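Local coordinates for protein beta-2-microglobulin (Danio rerio, PDB 4M9O) that serves as the light-chain component of the class I major histocompatibility complex, which presents peptide antigens to the immune system, at residues F72-T81 against K91-M99. Sequence-based numbering, arbitrary orientation.
Sequences FTPEKGDEYT and KKFSWEPNM
Phe72 drives its ring edge into one face of the Trp95 indole, a T-shaped pair in which the phenyl and the six-membered indole ring stand at 84° with centroids 5.2 Å apart. On the opposite indole face lies Pro97, whose CD sits over the centre of the ring system, while CB of Pro74 approaches the indole edge, 4.1 Å from Trp95 CZ3. Trp95 CG, anti to the backbone N (chi1 178°), sends the indole out beside Tyr80, pointing the same way, with CE3 4.2 Å from Tyr80 CD2. Phe72 CD1 also lies above one face of the phenol, so Phe72 touches both Tyr80 and the indole. Farther out, the terminal methyl CE of Met99 meets Pro74 CG at 3.9 Å.

The backbone fixes this register: Trp95 N donates a practically straight bond to Tyr80 O (3.0 Å, 179° at the hydrogen), and one water bridges Tyr80 N and Trp95 O. Next along, Thr81 and Ser94 form an antiparallel non-hydrogen-bonded pair, Thr81 CG2 lying 3.6 Å from Ser94 OG. Replacing Trp95 by an alanine would take away the face that the Phe72 edge meets and is likely to open a gap between Phe72 and Pro97. The site illustrates how a phenyl edge and a proline can clasp an indole, here packed against Leu25 and Val11 of the facing sheet in an immunoglobulin C1-set sandwich, at the open end of its last hairpin, strands 80-86 and 89-94.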
loop_
_atom_site.group_PDB
_atom_site.type_symbol
_atom_site.label_atom_id
_atom_site.label_comp_id
_atom_site.label_asym_id
_atom_site.label_seq_id
_atom_site.Cartn_x
_atom_site.Cartn_y
_atom_site.Cartn_z
ATOM N N PHE A 72 -7.092 1.367 10.609
ATOM C CA PHE A 72 -7.149 2.824 10.672
ATOM C C PHE A 72 -8.547 3.378 10.863
ATOM O O PHE A 72 -9.465 2.682 10.655
ATOM C CB PHE A 72 -6.434 3.503 9.497
ATOM C CG PHE A 72 -7.219 3.553 8.198
ATOM C CD1 PHE A 72 -7.720 4.722 7.759
ATOM C CD2 PHE A 72 -7.386 2.458 7.409
ATOM C CE1 PHE A 72 -8.419 4.792 6.596
ATOM C CE2 PHE A 72 -8.080 2.540 6.245
ATOM C CZ PHE A 72 -8.580 3.704 5.842
ATOM N N THR A 73 -8.662 4.628 11.263
ATOM C CA THR A 73 -9.926 5.308 11.357
ATOM C C THR A 73 -9.814 6.667 10.673
ATOM O O THR A 73 -9.212 7.556 11.175
ATOM C CB THR A 73 -10.336 5.476 12.823
ATOM O OG1 THR A 73 -10.506 4.203 13.395
ATOM C CG2 THR A 73 -11.617 6.231 12.960
ATOM N N PRO A 74 -10.428 6.824 9.526
ATOM C CA PRO A 74 -10.309 8.072 8.805
ATOM C C PRO A 74 -10.972 9.262 9.499
ATOM O O PRO A 74 -11.959 9.092 10.101
ATOM C CB PRO A 74 -10.998 7.747 7.490
ATOM C CG PRO A 74 -11.778 6.602 7.746
ATOM C CD PRO A 74 -11.092 5.817 8.704
ATOM N N GLU A 75 -10.369 10.426 9.432
ATOM C CA GLU A 75 -10.914 11.643 9.956
ATOM C C GLU A 75 -10.602 12.756 8.979
ATOM O O GLU A 75 -9.691 12.668 8.199
ATOM C CB GLU A 75 -10.404 11.988 11.354
ATOM C CG GLU A 75 -10.257 10.851 12.373
ATOM C CD GLU A 75 -11.526 10.428 13.063
ATOM O OE1 GLU A 75 -12.586 10.957 12.793
ATOM O OE2 GLU A 75 -11.464 9.544 13.911
ATOM N N LYS A 76 -11.382 13.818 9.061
ATOM C CA LYS A 76 -11.264 14.941 8.169
ATOM C C LYS A 76 -9.927 15.652 8.252
ATOM O O LYS A 76 -9.411 15.914 9.295
ATOM C CB LYS A 76 -12.397 15.919 8.401
ATOM C CG LYS A 76 -13.695 15.458 7.943
ATOM C CD LYS A 76 -14.791 16.262 8.538
ATOM C CE LYS A 76 -16.076 15.861 7.939
ATOM N NZ LYS A 76 -17.191 16.584 8.469
ATOM N N GLY A 77 -9.374 15.889 7.079
ATOM C CA GLY A 77 -8.083 16.483 6.873
ATOM C C GLY A 77 -6.903 15.531 6.946
ATOM O O GLY A 77 -5.837 15.918 6.615
ATOM N N ASP A 78 -7.085 14.300 7.388
ATOM C CA ASP A 78 -5.978 13.352 7.457
ATOM C C ASP A 78 -5.537 12.935 6.053
ATOM O O ASP A 78 -6.331 12.912 5.175
ATOM C CB ASP A 78 -6.340 12.119 8.261
ATOM C CG ASP A 78 -6.378 12.353 9.749
ATOM O OD1 ASP A 78 -5.885 13.358 10.229
ATOM O OD2 ASP A 78 -6.862 11.480 10.454
ATOM N N GLU A 79 -4.274 12.637 5.857
ATOM C CA GLU A 79 -3.790 12.129 4.604
ATOM C C GLU A 79 -3.117 10.755 4.794
ATOM O O GLU A 79 -2.283 10.610 5.617
ATOM C CB GLU A 79 -2.857 13.145 3.952
ATOM C CG GLU A 79 -2.064 12.610 2.815
ATOM C CD GLU A 79 -1.003 13.534 2.303
ATOM O OE1 GLU A 79 -1.314 14.399 1.504
ATOM O OE2 GLU A 79 0.166 13.377 2.648
ATOM N N TYR A 80 -3.533 9.766 4.024
ATOM C CA TYR A 80 -2.957 8.430 4.046
ATOM C C TYR A 80 -2.332 8.092 2.716
ATOM O O TYR A 80 -2.935 8.243 1.710
ATOM C CB TYR A 80 -3.972 7.376 4.428
ATOM C CG TYR A 80 -4.536 7.507 5.795
ATOM C CD1 TYR A 80 -3.958 6.894 6.846
ATOM C CD2 TYR A 80 -5.649 8.256 6.030
ATOM C CE1 TYR A 80 -4.458 7.032 8.083
ATOM C CE2 TYR A 80 -6.130 8.403 7.254
ATOM C CZ TYR A 80 -5.550 7.783 8.274
ATOM O OH TYR A 80 -6.051 7.969 9.500
ATOM N N THR A 81 -1.095 7.653 2.760
ATOM C CA THR A 81 -0.326 7.286 1.595
ATOM C C THR A 81 0.463 5.986 1.736
ATOM O O THR A 81 0.863 5.584 2.805
ATOM C CB THR A 81 0.656 8.383 1.156
ATOM O OG1 THR A 81 1.613 8.534 2.155
ATOM C CG2 THR A 81 0.009 9.659 0.970
ATOM N N LYS A 91 8.087 5.969 -4.907
ATOM C CA LYS A 91 6.852 6.569 -5.366
ATOM C C LYS A 91 5.754 6.523 -4.292
ATOM O O LYS A 91 5.630 5.578 -3.611
ATOM C CB LYS A 91 6.354 5.858 -6.592
ATOM C CG LYS A 91 7.164 6.032 -7.794
ATOM C CD LYS A 91 6.269 5.888 -8.957
ATOM C CE LYS A 91 7.003 5.769 -10.228
ATOM N NZ LYS A 91 6.209 4.883 -11.077
ATOM N N LYS A 92 4.958 7.564 -4.204
ATOM C CA LYS A 92 3.925 7.694 -3.210
ATOM C C LYS A 92 2.524 7.634 -3.810
ATOM O O LYS A 92 2.262 8.239 -4.808
ATOM C CB LYS A 92 4.113 8.982 -2.437
ATOM C CG LYS A 92 5.454 9.164 -1.875
ATOM C CD LYS A 92 5.510 8.600 -0.529
ATOM C CE LYS A 92 6.281 9.458 0.422
ATOM N NZ LYS A 92 7.532 8.840 0.886
ATOM N N PHE A 93 1.654 6.859 -3.212
ATOM C CA PHE A 93 0.309 6.687 -3.721
ATOM C C PHE A 93 -0.713 7.028 -2.648
ATOM O O PHE A 93 -0.754 6.444 -1.628
ATOM C CB PHE A 93 0.122 5.276 -4.270
ATOM C CG PHE A 93 1.108 4.910 -5.326
ATOM C CD1 PHE A 93 0.774 4.969 -6.646
ATOM C CD2 PHE A 93 2.384 4.563 -5.012
ATOM C CE1 PHE A 93 1.657 4.655 -7.598
ATOM C CE2 PHE A 93 3.254 4.249 -5.977
ATOM C CZ PHE A 93 2.886 4.310 -7.273
ATOM N N SER A 94 -1.514 8.027 -2.917
ATOM C CA SER A 94 -2.511 8.508 -1.978
ATOM C C SER A 94 -3.816 7.718 -1.945
ATOM O O SER A 94 -4.272 7.309 -2.929
ATOM C CB SER A 94 -2.813 9.975 -2.244
ATOM O OG SER A 94 -1.706 10.791 -2.010
ATOM N N TRP A 95 -4.396 7.531 -0.789
ATOM C CA TRP A 95 -5.725 6.983 -0.682
ATOM C C TRP A 95 -6.681 8.146 -0.923
ATOM O O TRP A 95 -6.655 9.102 -0.227
ATOM C CB TRP A 95 -5.977 6.355 0.673
ATOM C CG TRP A 95 -7.357 5.807 0.857
ATOM C CD1 TRP A 95 -7.973 4.916 0.084
ATOM C CD2 TRP A 95 -8.266 6.125 1.890
ATOM N NE1 TRP A 95 -9.190 4.648 0.548
ATOM C CE2 TRP A 95 -9.410 5.385 1.664
ATOM C CE3 TRP A 95 -8.227 6.978 2.991
ATOM C CZ2 TRP A 95 -10.507 5.461 2.490
ATOM C CZ3 TRP A 95 -9.306 7.038 3.796
ATOM C CH2 TRP A 95 -10.432 6.282 3.546
ATOM N N GLU A 96 -7.501 7.993 -1.937
ATOM C CA GLU A 96 -8.385 9.008 -2.446
ATOM C C GLU A 96 -9.817 8.501 -2.453
ATOM O O GLU A 96 -10.284 8.072 -3.463
ATOM C CB GLU A 96 -8.003 9.335 -3.894
ATOM C CG GLU A 96 -6.732 10.141 -4.089
ATOM C CD GLU A 96 -6.300 10.324 -5.557
ATOM O OE1 GLU A 96 -6.963 9.811 -6.470
ATOM O OE2 GLU A 96 -5.278 10.995 -5.805
ATOM N N PRO A 97 -10.499 8.518 -1.321
ATOM C CA PRO A 97 -11.894 8.130 -1.322
ATOM C C PRO A 97 -12.697 9.343 -1.705
ATOM O O PRO A 97 -12.160 10.400 -1.870
ATOM C CB PRO A 97 -12.141 7.801 0.125
ATOM C CG PRO A 97 -11.292 8.692 0.807
ATOM C CD PRO A 97 -10.052 8.742 0.050
ATOM N N ASN A 98 -13.972 9.180 -1.812
ATOM C CA ASN A 98 -14.803 10.330 -1.913
ATOM C C ASN A 98 -15.774 10.167 -0.798
ATOM O O ASN A 98 -16.676 9.377 -0.856
ATOM C CB ASN A 98 -15.489 10.427 -3.242
ATOM C CG ASN A 98 -15.992 11.813 -3.511
ATOM O OD1 ASN A 98 -16.847 12.303 -2.801
ATOM N ND2 ASN A 98 -15.444 12.465 -4.519
ATOM N N MET A 99 -15.545 10.879 0.274
ATOM C CA MET A 99 -16.391 10.673 1.401
ATOM C C MET A 99 -17.519 11.661 1.539
ATOM O O MET A 99 -18.187 11.644 2.546
ATOM C CB MET A 99 -15.557 10.586 2.656
ATOM C CG MET A 99 -15.118 9.215 2.869
ATOM S SD MET A 99 -13.641 9.100 3.759
ATOM C CE MET A 99 -14.116 7.976 4.976
HETATM O O HOH W 1 -5.842 9.971 2.135
#